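Local coordinates for inosine-uridine preferring nucleoside hydrolase family protein (Bacillus anthracis, PDB 2C40), which belongs to the inosine-uridine preferring nucleoside hydrolase family, an alpha/beta fold, and binds a calcium ion beside alpha-D-ribofuranose, at residues Y5-G10 / K103-H108; S267-Y272 / G277-T282. All blocks are in the same frame, centred on the assembly; numbering follows the deposited sequence.

Contact 1 of 2, residues Y5-G10 / K103-H108. With CA (calcium ion), chain C.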
# COMPACT_ATOMS: atom_id res chain seq x y z
N TYR A 5 -7.91 -19.05 -20.70
CA TYR A 5 -6.55 -19.02 -20.23
C TYR A 5 -6.19 -17.57 -19.96
O TYR A 5 -6.33 -16.74 -20.84
CB TYR A 5 -5.59 -19.62 -21.27
CG TYR A 5 -4.20 -19.71 -20.77
CD1 TYR A 5 -3.40 -18.56 -20.66
CD2 TYR A 5 -3.64 -20.94 -20.42
CE1 TYR A 5 -2.07 -18.65 -20.17
CE2 TYR A 5 -2.35 -21.03 -19.95
CZ TYR A 5 -1.56 -19.87 -19.83
OH TYR A 5 -0.27 -19.97 -19.35
N PHE A 6 -5.70 -17.30 -18.74
CA PHE A 6 -5.48 -15.95 -18.23
C PHE A 6 -3.98 -15.66 -18.02
O PHE A 6 -3.35 -16.29 -17.16
CB PHE A 6 -6.22 -15.82 -16.88
CG PHE A 6 -6.13 -14.49 -16.22
CD1 PHE A 6 -6.17 -14.41 -14.85
CD2 PHE A 6 -6.06 -13.32 -16.95
CE1 PHE A 6 -6.09 -13.20 -14.20
CE2 PHE A 6 -5.98 -12.09 -16.31
CZ PHE A 6 -6.00 -12.01 -14.94
N ASN A 7 -3.45 -14.70 -18.78
CA ASN A 7 -2.07 -14.20 -18.61
C ASN A 7 -2.15 -12.78 -18.03
O ASN A 7 -2.81 -11.91 -18.60
CB ASN A 7 -1.32 -14.24 -19.97
CG ASN A 7 0.17 -13.91 -19.85
OD1 ASN A 7 1.02 -14.80 -19.63
ND2 ASN A 7 0.50 -12.63 -20.00
N HIS A 8 -1.52 -12.53 -16.88
CA HIS A 8 -1.61 -11.20 -16.23
C HIS A 8 -0.27 -10.74 -15.76
O HIS A 8 0.64 -11.54 -15.64
CB HIS A 8 -2.63 -11.21 -15.06
CG HIS A 8 -2.20 -11.96 -13.81
ND1 HIS A 8 -1.43 -11.39 -12.82
CD2 HIS A 8 -2.53 -13.20 -13.36
CE1 HIS A 8 -1.27 -12.26 -11.84
NE2 HIS A 8 -1.93 -13.37 -12.15
N ASP A 9 -0.14 -9.44 -15.48
CA ASP A 9 1.14 -8.94 -14.95
C ASP A 9 1.09 -8.37 -13.54
O ASP A 9 1.82 -7.48 -13.22
CB ASP A 9 1.83 -7.98 -15.91
CG ASP A 9 1.09 -6.69 -16.09
OD1 ASP A 9 1.74 -5.75 -16.60
OD2 ASP A 9 -0.11 -6.61 -15.75
N GLY A 10 0.20 -8.90 -12.72
CA GLY A 10 0.27 -8.79 -11.27
C GLY A 10 0.15 -7.42 -10.64
O GLY A 10 0.54 -7.26 -9.50
N LYS A 103 6.47 -25.85 -16.64
CA LYS A 103 6.91 -25.07 -17.82
C LYS A 103 6.78 -23.57 -17.69
O LYS A 103 5.90 -23.08 -16.98
CB LYS A 103 6.13 -25.46 -19.08
N PRO A 104 7.63 -22.83 -18.39
CA PRO A 104 7.45 -21.39 -18.45
C PRO A 104 6.12 -21.03 -19.16
O PRO A 104 5.62 -21.84 -19.99
CB PRO A 104 8.67 -20.90 -19.26
CG PRO A 104 9.19 -22.08 -19.95
CD PRO A 104 8.84 -23.26 -19.13
N ALA A 105 5.60 -19.83 -18.87
CA ALA A 105 4.26 -19.43 -19.31
C ALA A 105 3.96 -19.66 -20.81
O ALA A 105 2.90 -20.15 -21.14
CB ALA A 105 4.01 -17.95 -18.95
N HIS A 106 4.88 -19.31 -21.70
CA HIS A 106 4.60 -19.46 -23.15
C HIS A 106 4.45 -20.91 -23.57
O HIS A 106 3.59 -21.21 -24.40
CB HIS A 106 5.63 -18.74 -24.01
CG HIS A 106 7.03 -19.28 -23.90
ND1 HIS A 106 7.74 -19.75 -24.99
CD2 HIS A 106 7.87 -19.38 -22.84
CE1 HIS A 106 8.95 -20.13 -24.60
NE2 HIS A 106 9.04 -19.92 -23.30
N HIS A 107 5.26 -21.80 -22.98
CA HIS A 107 5.15 -23.22 -23.17
C HIS A 107 3.92 -23.81 -22.49
O HIS A 107 3.22 -24.64 -23.06
CB HIS A 107 6.40 -23.92 -22.65
CG HIS A 107 7.58 -23.79 -23.56
ND1 HIS A 107 8.82 -24.28 -23.22
CD2 HIS A 107 7.72 -23.21 -24.77
CE1 HIS A 107 9.66 -24.06 -24.21
NE2 HIS A 107 9.03 -23.40 -25.16
N HIS A 108 3.66 -23.34 -21.29
CA HIS A 108 2.45 -23.71 -20.56
C HIS A 108 1.19 -23.38 -21.38
O HIS A 108 0.25 -24.17 -21.47
CB HIS A 108 2.46 -22.96 -19.23
CG HIS A 108 1.30 -23.27 -18.35
ND1 HIS A 108 0.35 -22.31 -18.00
CD2 HIS A 108 0.93 -24.41 -17.73
CE1 HIS A 108 -0.55 -22.86 -17.20
NE2 HIS A 108 -0.23 -24.14 -17.04
CA CA C . -2.08 -5.35 -15.87
O HOH W 1 -0.26 -4.16 -17.05

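Contact 2 of 2, residues S267-Y272 / G277-T282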
# COMPACT_ATOMS: atom_id res chain seq x y z
N SER A 267 -6.45 -1.58 -37.83
CA SER A 267 -5.43 -1.07 -36.93
C SER A 267 -4.05 -1.61 -37.26
O SER A 267 -3.93 -2.72 -37.76
CB SER A 267 -5.83 -1.45 -35.48
OG SER A 267 -5.13 -0.65 -34.55
N ILE A 268 -3.04 -0.79 -37.02
CA ILE A 268 -1.62 -1.20 -36.97
C ILE A 268 -0.96 -0.82 -35.59
O ILE A 268 -1.44 0.04 -34.87
CB ILE A 268 -0.84 -0.53 -38.10
CG1 ILE A 268 -0.72 0.99 -37.87
CG2 ILE A 268 -1.47 -0.86 -39.48
CD1 ILE A 268 0.05 1.71 -38.95
N VAL A 269 0.14 -1.47 -35.24
CA VAL A 269 0.96 -1.05 -34.12
C VAL A 269 2.31 -0.61 -34.68
O VAL A 269 2.85 -1.28 -35.58
CB VAL A 269 1.37 -2.17 -33.14
CG1 VAL A 269 1.41 -1.63 -31.65
CG2 VAL A 269 0.56 -3.42 -33.28
N HIS A 270 2.84 0.49 -34.12
CA HIS A 270 4.21 0.93 -34.38
C HIS A 270 5.11 0.12 -33.52
O HIS A 270 4.82 -0.11 -32.36
CB HIS A 270 4.43 2.41 -34.07
CG HIS A 270 3.71 3.34 -35.00
ND1 HIS A 270 3.85 4.71 -34.94
CD2 HIS A 270 2.84 3.09 -36.00
CE1 HIS A 270 3.10 5.26 -35.87
NE2 HIS A 270 2.45 4.31 -36.51
N THR A 271 6.24 -0.28 -34.11
CA THR A 271 7.14 -1.27 -33.52
C THR A 271 8.47 -0.65 -33.05
O THR A 271 9.15 -1.24 -32.20
CB THR A 271 7.39 -2.47 -34.54
OG1 THR A 271 8.62 -3.13 -34.26
CG2 THR A 271 7.53 -1.99 -35.96
N TYR A 272 8.82 0.54 -33.55
CA TYR A 272 10.16 1.12 -33.37
C TYR A 272 10.14 2.64 -33.34
O TYR A 272 9.17 3.27 -33.79
CB TYR A 272 11.08 0.62 -34.50
N GLY A 277 4.88 1.18 -29.86
CA GLY A 277 3.72 0.82 -29.05
C GLY A 277 2.42 1.53 -29.44
O GLY A 277 1.34 1.09 -29.06
N ARG A 278 2.52 2.63 -30.19
CA ARG A 278 1.31 3.32 -30.69
C ARG A 278 0.43 2.43 -31.57
O ARG A 278 0.90 1.79 -32.48
CB ARG A 278 1.69 4.60 -31.47
CG ARG A 278 0.54 5.63 -31.58
CD ARG A 278 0.77 6.63 -32.68
NE ARG A 278 1.87 7.58 -32.42
CZ ARG A 278 2.29 8.46 -33.34
NH1 ARG A 278 1.71 8.51 -34.51
NH2 ARG A 278 3.28 9.30 -33.08
N THR A 279 -0.88 2.43 -31.27
CA THR A 279 -1.89 1.79 -32.06
C THR A 279 -2.63 2.87 -32.81
O THR A 279 -3.04 3.89 -32.22
CB THR A 279 -2.89 1.02 -31.17
OG1 THR A 279 -3.40 1.89 -30.15
CG2 THR A 279 -2.25 -0.21 -30.55
N VAL A 280 -2.81 2.64 -34.12
CA VAL A 280 -3.26 3.64 -35.07
C VAL A 280 -4.34 3.02 -35.96
O VAL A 280 -4.12 1.96 -36.53
CB VAL A 280 -2.06 4.12 -35.97
CG1 VAL A 280 -2.51 5.16 -36.97
CG2 VAL A 280 -0.93 4.66 -35.13
N GLU A 281 -5.49 3.68 -36.10
CA GLU A 281 -6.53 3.21 -37.02
C GLU A 281 -6.15 3.57 -38.46
O GLU A 281 -5.88 4.74 -38.73
CB GLU A 281 -7.90 3.80 -36.65
CG GLU A 281 -8.99 3.38 -37.64
CD GLU A 281 -10.37 4.00 -37.41
OE1 GLU A 281 -11.29 3.64 -38.19
OE2 GLU A 281 -10.51 4.84 -36.49
N THR A 282 -6.09 2.57 -39.33
CA THR A 282 -5.67 2.71 -40.73
C THR A 282 -6.65 1.89 -41.54
O THR A 282 -7.02 0.81 -41.10
CB THR A 282 -4.30 2.04 -41.04
OG1 THR A 282 -3.39 2.14 -39.94
CG2 THR A 282 -3.68 2.68 -42.27

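Contact 1 of 2, residues Y5-G10 / K103-H108
Tyr5 and His108 meet through one polar pair: the phenol OH of the strand residue lies 2.8 Å from ND1 of the helix imidazole, in a hydrogen bond whose proton could sit on either partner. Each group approaches the other at its edge and close to its plane, yet the two rings are turned 53° apart with centroids separated by 5.5 Å, an oblique pairing that is not a stack. Both side chains reach the meeting point with CG opposite the backbone N: the ring of Tyr5 is carried away from its own N (chi1 -175°), while His108, whose CB does not head for the strand, swings its imidazole back to it (chi1 -178°). The Tyr5 hydroxyl also hydrogen-bonds Ser33 OG, so two polar partners grip this buried oxygen. The methyl of Ala105 faces the strand and lies loosely against the side chain of Asn7.

The helix that presents His108 starts just after Pro104, its N-cap residue, and His108 N closes the first turn on Pro104 O at 2.8 Å. At the other end of 5-10 the chain leaves the strand, and Gly10 N donates to His8 ND1 in the plane of that ring. There Asp9 OD2 binds the calcium ion at 2.3 Å, with Asp14, Thr125 and Asp247 completing the protein ligands; Asp9 OD1 lies 2.6 Å from the oxygen of a calcium-bound water and accepts a bond from Asp38 N. The segment 5-10 is an example of an alpha/beta fold placing a metal ligand just past the end of an interior strand: 2-8 runs between the parallel strands 27-34 and 120-124, helix 105-115 packs on the side of Tyr5 and Asn7, and helix 12-21 receives Phe6 and His8.

Contact 2 of 2, residues S267-Y272 / G277-T282
Ser267 and Glu281 begin the register of an antiparallel beta hairpin, facing one another as a non-hydrogen-bonded pair, while the Ser267 hydroxyl gives a weak bond to Val280 O. Ile268 and Val280 form the hydrogen-bonded pair that follows, each N donating to the other's O at 3.0 Å, with both donors in the carbonyl planes. The side chain of Ile268 lies against CB of Val280 and crosses the side chain of Thr282 at an angle. CG1 stands between backbone N and carbonyl carbon (chi1 68°), and CG1, CG2 and CD1 of Ile268 each come to 3.6 Å from Thr282 OG1. Val269 pairs with Thr279 on the same face as Ser267, where its CG1 meets Thr279 CG2; helix 178-186 packs on this face through Val181 and Trp185, while Thr279 OG1 bonds to Thr154 O.

His270 continues the ladder beyond the strand ends: its N donates to Arg278 O, and its O accepts from Gly277 N, which sits 40° out of the carbonyl plane. Its imidazole runs alongside Arg278, the ring and guanidinium planes 41° apart. The polar ends are held elsewhere, His270 ND1 by Ser275 and the guanidinium by a salt bridge to Asp167 and a bond to Thr169. On the same side of the hairpin, His270 NE2 lies 3.7 Å from Val280 CG2, while CE1 rests over one guanidinium face, 3.8 Å from Arg278 NH1.

Overall arrangement
Both contacts reach the same mixed sheet, but in different zones of it. Contact 1 is buried around an interior parallel strand and joins it to a helix distant in sequence; contact 2 is partly buried, forming the hairpin whose second strand, 279-281, is outermost in the chain. Their centres are 25 Å apart and they do not touch. Place is matched by chemistry: in contact 1 few side chains meet, and a single side-chain hydrogen bond crosses between the segments, whereas contact 2 depends on a ladder of backbone bonds lined by side chains. Asp9 takes contact 1 into the calcium site and the ribofuranose pocket, to which contact 2 contributes no residue.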